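PDB 5FSR: D-alanyl-D-alanine carboxypeptidase DacD, which removes the C-terminal D-alanine from peptidoglycan precursor peptides, acting as a serine-type DD-carboxypeptidase of the penicillin-binding protein family. Local coordinates for residues F149-M152 with M153-A157; L276-Q280 with Q281-T285. One frame throughout, in Å; residues are numbered along the deposited sequence.

Contact 1. Residues F149-M152 with M153-A157; sequences FVEM and MNNYA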
loop_
_atom_site.group_PDB
_atom_site.type_symbol
_atom_site.label_atom_id
_atom_site.label_comp_id
_atom_site.label_asym_id
_atom_site.label_seq_id
_atom_site.Cartn_x
_atom_site.Cartn_y
_atom_site.Cartn_z
ATOM N N PHE A 149 -1.501 -16.525 12.628
ATOM C CA PHE A 149 -1.045 -15.606 11.608
ATOM C C PHE A 149 -2.025 -14.431 11.513
ATOM O O PHE A 149 -1.613 -13.286 11.361
ATOM C CB PHE A 149 -0.959 -16.325 10.271
ATOM C CG PHE A 149 -0.196 -15.580 9.268
ATOM C CD1 PHE A 149 1.181 -15.679 9.226
ATOM C CD2 PHE A 149 -0.856 -14.719 8.384
ATOM C CE1 PHE A 149 1.906 -14.939 8.305
ATOM C CE2 PHE A 149 -0.147 -14.014 7.460
ATOM C CZ PHE A 149 1.238 -14.129 7.416
ATOM N N VAL A 150 -3.314 -14.750 11.643
ATOM C CA VAL A 150 -4.404 -13.773 11.655
ATOM C C VAL A 150 -4.314 -12.930 12.943
ATOM O O VAL A 150 -4.749 -11.758 12.978
ATOM C CB VAL A 150 -5.783 -14.471 11.544
ATOM C CG1 VAL A 150 -6.925 -13.471 11.503
ATOM C CG2 VAL A 150 -5.845 -15.348 10.283
ATOM N N GLU A 151 -3.766 -13.528 13.994
ATOM C CA GLU A 151 -3.518 -12.804 15.224
ATOM C C GLU A 151 -2.469 -11.748 14.939
ATOM O O GLU A 151 -2.660 -10.621 15.351
ATOM C CB GLU A 151 -3.049 -13.721 16.333
ATOM C CG GLU A 151 -3.445 -13.286 17.733
ATOM C CD GLU A 151 -3.549 -14.477 18.684
ATOM O OE1 GLU A 151 -3.015 -15.563 18.370
ATOM O OE2 GLU A 151 -4.169 -14.320 19.748
ATOM N N MET A 152 -1.400 -12.129 14.233
ATOM C CA MET A 152 -0.354 -11.201 13.805
ATOM C C MET A 152 -0.839 -10.167 12.800
ATOM O O MET A 152 -0.385 -9.037 12.829
ATOM C CB MET A 152 0.836 -11.942 13.171
ATOM C CG MET A 152 1.584 -12.923 14.068
ATOM S SD MET A 152 2.781 -13.856 13.117
ATOM C CE MET A 152 4.133 -12.692 12.968
ATOM N N MET A 153 -1.714 -10.565 11.878
ATOM C CA MET A 153 -2.318 -9.631 10.926
ATOM C C MET A 153 -3.132 -8.528 11.616
ATOM O O MET A 153 -3.179 -7.407 11.151
ATOM C CB MET A 153 -3.243 -10.366 9.946
ATOM C CG MET A 153 -2.576 -11.304 8.960
ATOM S SD MET A 153 -3.816 -12.263 8.064
ATOM C CE MET A 153 -4.232 -11.165 6.742
ATOM N N ASN A 154 -3.815 -8.901 12.692
ATOM C CA ASN A 154 -4.618 -7.990 13.505
ATOM C C ASN A 154 -3.770 -7.156 14.431
ATOM O O ASN A 154 -4.090 -5.969 14.638
ATOM C CB ASN A 154 -5.749 -8.732 14.231
ATOM C CG ASN A 154 -6.813 -9.200 13.255
ATOM O OD1 ASN A 154 -6.831 -8.733 12.147
ATOM N ND2 ASN A 154 -7.666 -10.133 13.641
ATOM N N ASN A 155 -2.674 -7.724 14.928
ATOM C CA ASN A 155 -1.672 -6.947 15.673
ATOM C C ASN A 155 -0.984 -5.852 14.817
ATOM O O ASN A 155 -0.658 -4.787 15.334
ATOM C CB ASN A 155 -0.605 -7.852 16.294
ATOM C CG ASN A 155 -1.171 -8.808 17.332
ATOM O OD1 ASN A 155 -2.195 -8.542 17.944
ATOM N ND2 ASN A 155 -0.501 -9.938 17.518
ATOM N N TYR A 156 -0.801 -6.096 13.525
ATOM C CA TYR A 156 -0.108 -5.136 12.662
ATOM C C TYR A 156 -1.100 -4.129 12.091
ATOM O O TYR A 156 -0.715 -3.023 11.785
ATOM C CB TYR A 156 0.690 -5.817 11.538
ATOM C CG TYR A 156 2.057 -6.372 11.946
ATOM C CD1 TYR A 156 3.118 -5.517 12.304
ATOM C CD2 TYR A 156 2.286 -7.759 11.968
ATOM C CE1 TYR A 156 4.362 -6.021 12.670
ATOM C CE2 TYR A 156 3.527 -8.290 12.342
ATOM C CZ TYR A 156 4.570 -7.432 12.679
ATOM O OH TYR A 156 5.787 -7.993 13.035
ATOM N N ALA A 157 -2.367 -4.485 11.963
ATOM C CA ALA A 157 -3.381 -3.464 11.710
ATOM C C ALA A 157 -3.504 -2.528 12.923
ATOM O O ALA A 157 -3.626 -1.342 12.752
ATOM C CB ALA A 157 -4.719 -4.099 11.394
HETATM O O HOH W 1 -4.241 -9.821 17.778
#

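Contact 2. Residues L276-Q280 with Q281-T285; sequences LRWGQ and QNFTT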
loop_
_atom_site.group_PDB
_atom_site.type_symbol
_atom_site.label_atom_id
_atom_site.label_comp_id
_atom_site.label_asym_id
_atom_site.label_seq_id
_atom_site.Cartn_x
_atom_site.Cartn_y
_atom_site.Cartn_z
ATOM N N LEU A 276 -4.062 9.682 -9.908
ATOM C CA LEU A 276 -2.600 9.792 -10.003
ATOM C C LEU A 276 -2.091 10.807 -11.027
ATOM O O LEU A 276 -1.041 11.409 -10.848
ATOM C CB LEU A 276 -1.988 8.432 -10.388
ATOM C CG LEU A 276 -2.007 7.335 -9.347
ATOM C CD1 LEU A 276 -1.696 5.959 -9.990
ATOM C CD2 LEU A 276 -1.030 7.671 -8.236
ATOM N N ARG A 277 -2.797 10.937 -12.130
ATOM C CA ARG A 277 -2.440 11.965 -13.092
ATOM C C ARG A 277 -2.696 13.377 -12.539
ATOM O O ARG A 277 -1.893 14.273 -12.762
ATOM C CB ARG A 277 -3.193 11.778 -14.406
ATOM C CG ARG A 277 -2.422 12.319 -15.570
ATOM C CD ARG A 277 -1.338 11.327 -15.942
ATOM N NE ARG A 277 -0.329 11.990 -16.776
ATOM C CZ ARG A 277 0.684 12.765 -16.349
ATOM N NH1 ARG A 277 0.909 12.965 -15.055
ATOM N NH2 ARG A 277 1.509 13.340 -17.241
ATOM N N TRP A 278 -3.817 13.556 -11.838
ATOM C CA TRP A 278 -4.181 14.851 -11.232
ATOM C C TRP A 278 -3.225 15.134 -10.080
ATOM O O TRP A 278 -2.846 16.266 -9.862
ATOM C CB TRP A 278 -5.630 14.835 -10.759
ATOM C CG TRP A 278 -6.097 16.061 -10.023
ATOM C CD1 TRP A 278 -6.594 17.226 -10.576
ATOM C CD2 TRP A 278 -6.171 16.236 -8.593
ATOM N NE1 TRP A 278 -6.933 18.101 -9.579
ATOM C CE2 TRP A 278 -6.690 17.529 -8.359
ATOM C CE3 TRP A 278 -5.832 15.437 -7.501
ATOM C CZ2 TRP A 278 -6.896 18.029 -7.068
ATOM C CZ3 TRP A 278 -6.023 15.941 -6.214
ATOM C CH2 TRP A 278 -6.560 17.207 -6.008
ATOM N N GLY A 279 -2.814 14.087 -9.372
ATOM C CA GLY A 279 -1.791 14.232 -8.370
ATOM C C GLY A 279 -0.492 14.722 -8.960
ATOM O O GLY A 279 0.108 15.668 -8.439
ATOM N N GLN A 280 -0.079 14.102 -10.064
ATOM C CA GLN A 280 1.275 14.284 -10.630
ATOM C C GLN A 280 1.493 15.644 -11.264
ATOM O O GLN A 280 2.581 16.194 -11.151
ATOM C CB GLN A 280 1.654 13.164 -11.647
ATOM C CG GLN A 280 2.431 12.037 -10.988
ATOM C CD GLN A 280 2.622 10.791 -11.858
ATOM O OE1 GLN A 280 2.798 10.874 -13.078
ATOM N NE2 GLN A 280 2.616 9.606 -11.204
ATOM N N GLN A 281 0.460 16.156 -11.932
ATOM C CA GLN A 281 0.534 17.397 -12.691
ATOM C C GLN A 281 0.351 18.675 -11.860
ATOM O O GLN A 281 0.942 19.699 -12.181
ATOM C CB GLN A 281 -0.516 17.373 -13.782
ATOM C CG GLN A 281 -0.319 16.257 -14.787
ATOM C CD GLN A 281 -1.484 16.173 -15.739
ATOM O OE1 GLN A 281 -2.545 15.678 -15.371
ATOM N NE2 GLN A 281 -1.306 16.670 -16.951
ATOM N N ASN A 282 -0.458 18.581 -10.801
ATOM C CA ASN A 282 -0.929 19.735 -10.031
ATOM C C ASN A 282 -0.289 19.997 -8.650
ATOM O O ASN A 282 -0.480 21.074 -8.082
ATOM C CB ASN A 282 -2.458 19.637 -9.900
ATOM C CG ASN A 282 -3.155 19.737 -11.247
ATOM O OD1 ASN A 282 -2.892 20.679 -12.008
ATOM N ND2 ASN A 282 -4.022 18.769 -11.564
ATOM N N PHE A 283 0.445 19.012 -8.137
ATOM C CA PHE A 283 1.106 19.064 -6.851
ATOM C C PHE A 283 2.577 18.622 -6.960
ATOM O O PHE A 283 2.988 17.939 -7.914
ATOM C CB PHE A 283 0.400 18.140 -5.836
ATOM C CG PHE A 283 -1.057 18.457 -5.607
ATOM C CD1 PHE A 283 -2.011 18.078 -6.525
ATOM C CD2 PHE A 283 -1.473 19.117 -4.448
ATOM C CE1 PHE A 283 -3.353 18.361 -6.306
ATOM C CE2 PHE A 283 -2.815 19.397 -4.220
ATOM C CZ PHE A 283 -3.761 19.017 -5.152
ATOM N N THR A 284 3.345 19.046 -5.963
ATOM C CA THR A 284 4.733 18.690 -5.759
ATOM C C THR A 284 4.837 18.355 -4.269
ATOM O O THR A 284 3.989 18.776 -3.493
ATOM C CB THR A 284 5.710 19.857 -6.064
ATOM O OG1 THR A 284 5.242 20.642 -7.170
ATOM C CG2 THR A 284 7.089 19.341 -6.415
ATOM N N THR A 285 5.855 17.585 -3.893
ATOM C CA THR A 285 6.236 17.354 -2.495
ATOM C C THR A 285 7.629 17.964 -2.318
ATOM O O THR A 285 8.564 17.556 -3.013
ATOM C CB THR A 285 6.283 15.832 -2.161
ATOM O OG1 THR A 285 4.981 15.261 -2.325
ATOM C CG2 THR A 285 6.719 15.605 -0.743
#

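Contact 1. Residues F149-M152 with M153-A157
Phe149 and Met153, one helical turn apart, meet in a Met-aromatic contact: the sulfur SD of Met153 lies 3.9 Å from CD2 of Phe149 and 5.0 Å from the ring centroid, 74° off the ring normal. Phe149 directs its ring along the helix toward Met153 because CG is anti to the backbone N (chi1 -165°). CG and SD of Met153 run past the CD2-CE2 side of the ring, while the bend at chi3 carries CE away. The same sulfur passes Val150, with CG2 at 4.3 Å. Alongside, the side chains of Val150 and Asn154 run side by side and point the same way; OD1 of Asn154 accepts a hydrogen bond from the backbone N of Phe167, which ties the helix to a loop. Met152 only grazes Tyr156, its CE 4.5 Å from CE2 of the ring. On the solvent side a water donates to Glu151 O. Beneath these side chains run four consecutive i to i+4 backbone bonds, from Met153 N to Phe149 O (2.8 Å) through Tyr156 N to Met152 O (3.1 Å). Phe149 and Met153 also pack on helix 66-79, which bears Lys67, the proton acceptor by similarity, about 7 Å from the side chain of Met153. Helix 146-159 is amphipathic, its Phe149 and Met153 side turned to helix 66-79 in the helical part of the penicillin-binding carboxypeptidase domain.

Contact 2. Residues L276-Q280 with Q281-T285
One face of the Trp278 indole receives the edge of Phe283, a T-shaped (edge-to-face) pair with centroids 4.8 Å apart and planes at 64°. CE1 of Phe283 stands above the six-membered ring, offset toward its rim, and reaches CH2 of Trp278 at 3.4 Å. The edge of the Phe283 ring in turn has Trp278 O in its plane. At the five-membered end of the indole, the side chain of Asn282 crosses that of Trp278 at about a right angle, its amide plane 61° from the indole, and brings ND2 to 3.2 Å from CD1 of Trp278. The guanidinium of Arg277 has the chain of Gln281 over one face, where CG lies 3.5 Å from NH1, and CB of Gln280 at its edge; a bend at chi2 (78°) folds the arginine back along the helix toward Gln281. Here helix 265-282 ends and strand 283-289 begins, joining the carboxypeptidase domain to the C-terminal domain of the penicillin-binding protein 5 type. Phe283 is the first residue to leave helical backbone angles, and the helical bonding fades toward it: Gln281 N binds Arg277 O at 3.1 Å, whereas Asn282 N to Trp278 O (3.5 Å) and Phe283 N to Gly279 O (3.4 Å) are weak. Asn282 ND2 adds a second weak bond to Trp278 O. The carbonyls of Gly279 and Gln280 also accept hydrogen bonds from Arg253 of strand 253-262. Past the turn, Phe283 packs on Val319 of strand 316-321, its neighbour in the two-stranded antiparallel sheet.

Contacts 1 and 2 lie on opposite sides of the chain's centre, about 34 Å apart between centres, and share no helix or strand. Both are partly buried and both join residues four or five apart along the chain. Contact 1 stays within a single helix, whose backbone bonds continue unbroken and whose buried side is lined by sulfur and aromatic carbon near the probable catalytic lysine. Contact 2 sits at a helix end, away from the annotated sites; there the backbone bonds weaken, and an aromatic pair spans the helix end beside a guanidinium covered by the Gln281 chain. Solvent-facing polar groups border each: exposed Glu151 and Asn155 in 149-157, and exposed Gln281 in 276-285.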